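Local coordinates for phosphoserine aminotransferase SerC (Cytophaga hutchinsonii ATCC 33406, PDB 3FFR), which probably catalyses the pyridoxal-phosphate-dependent transamination that makes phosphoserine in serine biosynthesis, as a class-V aminotransferase, at residues A123-P128 / N153-K158. Numbering follows the deposited sequence.
Sequences ADITVP and NTFRDK
Ile125 and Val127 pack on Phe155 and Lys158 in a small apolar contact edged by polar bonds, where the loop leading into strand 133-137 lies against the loop leading into strand 163-167. Both strands belong to the seven-stranded mixed sheet of the aminotransferase fold, and Phe155 settles on that sheet over Ile134, Leu136, Cys89 and Ile164. CG2 of Val127 meets the Phe155 ring at its edge, near the ring plane, 4.1 Å from CD2. CG2 of Ile125 comes obliquely to the next ring carbon, CE2, at 4.0 Å. Val127 stands with CG1 anti to the backbone N (chi1 178°), which leaves CG2 beside that N, where it also touches CB of Lys158. The lysine chain runs extended as far as CE and bends at chi4 (-63°), and its NZ donates to Ile125 O at 3.0 Å, tilted 19° from the carbonyl plane. The same amine also bonds Pro122 O. An alanine in place of Lys158 would probably leave both carbonyls without their charged donor and weaken the hold between the loops. Two waters join the backbones: one donates to Val127 O and Lys158 O; the second accepts from Val127 N and donates to Lys158 O, its oxygen 2.9 Å from that carbonyl oxygen. Phe155 and Val127 thus rest against strands of the sheet, with Ile125 packed beside the Phe155 ring, while ammonium and waters satisfy main-chain polar atoms of residues 123-128 and 153-158, which share no direct backbone-to-backbone bond.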
# COMPACT_ATOMS: atom_id res chain seq x y z
N ALA A 123 -33.25 8.25 -16.03
CA ALA A 123 -34.23 9.18 -16.60
C ALA A 123 -34.77 10.10 -15.50
O ALA A 123 -35.15 11.24 -15.75
CB ALA A 123 -35.37 8.41 -17.27
N ASP A 124 -34.77 9.58 -14.28
CA ASP A 124 -35.32 10.25 -13.09
C ASP A 124 -34.29 11.03 -12.28
O ASP A 124 -34.61 11.57 -11.20
CB ASP A 124 -35.89 9.21 -12.13
CG ASP A 124 -37.09 8.47 -12.70
OD1 ASP A 124 -37.78 9.03 -13.59
OD2 ASP A 124 -37.33 7.34 -12.23
N ILE A 125 -33.07 11.10 -12.78
CA ILE A 125 -31.99 11.73 -12.03
C ILE A 125 -31.46 13.01 -12.66
O ILE A 125 -31.25 13.08 -13.87
CB ILE A 125 -30.82 10.73 -11.88
CG1 ILE A 125 -31.31 9.45 -11.16
CG2 ILE A 125 -29.61 11.34 -11.13
CD1 ILE A 125 -30.22 8.37 -11.02
N THR A 126 -31.31 14.04 -11.83
CA THR A 126 -30.67 15.27 -12.26
C THR A 126 -29.44 15.49 -11.35
O THR A 126 -29.34 14.95 -10.26
CB THR A 126 -31.61 16.48 -12.18
OG1 THR A 126 -32.04 16.65 -10.83
CG2 THR A 126 -32.82 16.33 -13.12
N VAL A 127 -28.49 16.26 -11.85
CA VAL A 127 -27.26 16.57 -11.13
C VAL A 127 -27.13 18.08 -11.03
O VAL A 127 -27.17 18.78 -12.07
CB VAL A 127 -26.02 16.01 -11.86
CG1 VAL A 127 -24.75 16.39 -11.12
CG2 VAL A 127 -26.13 14.47 -12.07
N PRO A 128 -27.00 18.61 -9.79
CA PRO A 128 -26.85 20.06 -9.68
C PRO A 128 -25.66 20.57 -10.44
O PRO A 128 -24.59 19.93 -10.51
CB PRO A 128 -26.66 20.29 -8.18
CG PRO A 128 -27.34 19.11 -7.54
CD PRO A 128 -27.15 17.95 -8.48
N ASN A 153 -23.47 6.07 -19.03
CA ASN A 153 -23.29 6.98 -20.16
C ASN A 153 -24.28 8.12 -20.19
O ASN A 153 -24.10 9.07 -20.96
CB ASN A 153 -23.36 6.22 -21.50
CG ASN A 153 -22.12 5.41 -21.78
OD1 ASN A 153 -21.09 5.56 -21.11
ND2 ASN A 153 -22.19 4.54 -22.80
N THR A 154 -25.32 8.03 -19.38
CA THR A 154 -26.35 9.07 -19.36
C THR A 154 -25.97 10.26 -18.53
O THR A 154 -26.60 11.31 -18.60
CB THR A 154 -27.71 8.57 -18.82
OG1 THR A 154 -27.59 8.23 -17.43
CG2 THR A 154 -28.23 7.40 -19.64
N PHE A 155 -24.92 10.12 -17.75
CA PHE A 155 -24.52 11.21 -16.82
C PHE A 155 -23.78 12.38 -17.43
O PHE A 155 -23.91 13.52 -16.96
CB PHE A 155 -23.77 10.66 -15.61
CG PHE A 155 -24.69 10.02 -14.59
CD1 PHE A 155 -25.12 8.72 -14.74
CD2 PHE A 155 -25.19 10.76 -13.52
CE1 PHE A 155 -25.98 8.15 -13.83
CE2 PHE A 155 -26.07 10.19 -12.62
CZ PHE A 155 -26.47 8.88 -12.77
N ARG A 156 -23.05 12.13 -18.51
CA ARG A 156 -22.24 13.18 -19.11
C ARG A 156 -23.03 14.42 -19.44
O ARG A 156 -22.59 15.53 -19.20
CB ARG A 156 -21.52 12.76 -20.38
CG ARG A 156 -21.04 14.04 -21.07
CD ARG A 156 -20.55 14.99 -19.96
NE ARG A 156 -19.33 14.43 -19.42
CZ ARG A 156 -18.84 14.58 -18.19
NH1 ARG A 156 -19.43 15.28 -17.23
NH2 ARG A 156 -17.71 13.97 -17.93
N ASP A 157 -24.21 14.23 -20.00
CA ASP A 157 -25.00 15.39 -20.42
C ASP A 157 -25.76 16.08 -19.31
O ASP A 157 -26.25 17.18 -19.49
CB ASP A 157 -25.94 15.02 -21.57
CG ASP A 157 -25.21 14.91 -22.89
OD1 ASP A 157 -23.99 15.25 -22.99
OD2 ASP A 157 -25.88 14.50 -23.86
N LYS A 158 -25.85 15.42 -18.16
CA LYS A 158 -26.55 15.99 -17.00
C LYS A 158 -25.76 17.12 -16.33
O LYS A 158 -26.31 17.99 -15.67
CB LYS A 158 -26.87 14.90 -15.97
CG LYS A 158 -27.78 13.82 -16.49
CD LYS A 158 -28.08 12.84 -15.36
CE LYS A 158 -28.85 11.61 -15.85
NZ LYS A 158 -30.19 11.94 -16.40
O HOH W 1 -26.13 20.26 -14.13
O HOH W 2 -28.89 17.41 -14.56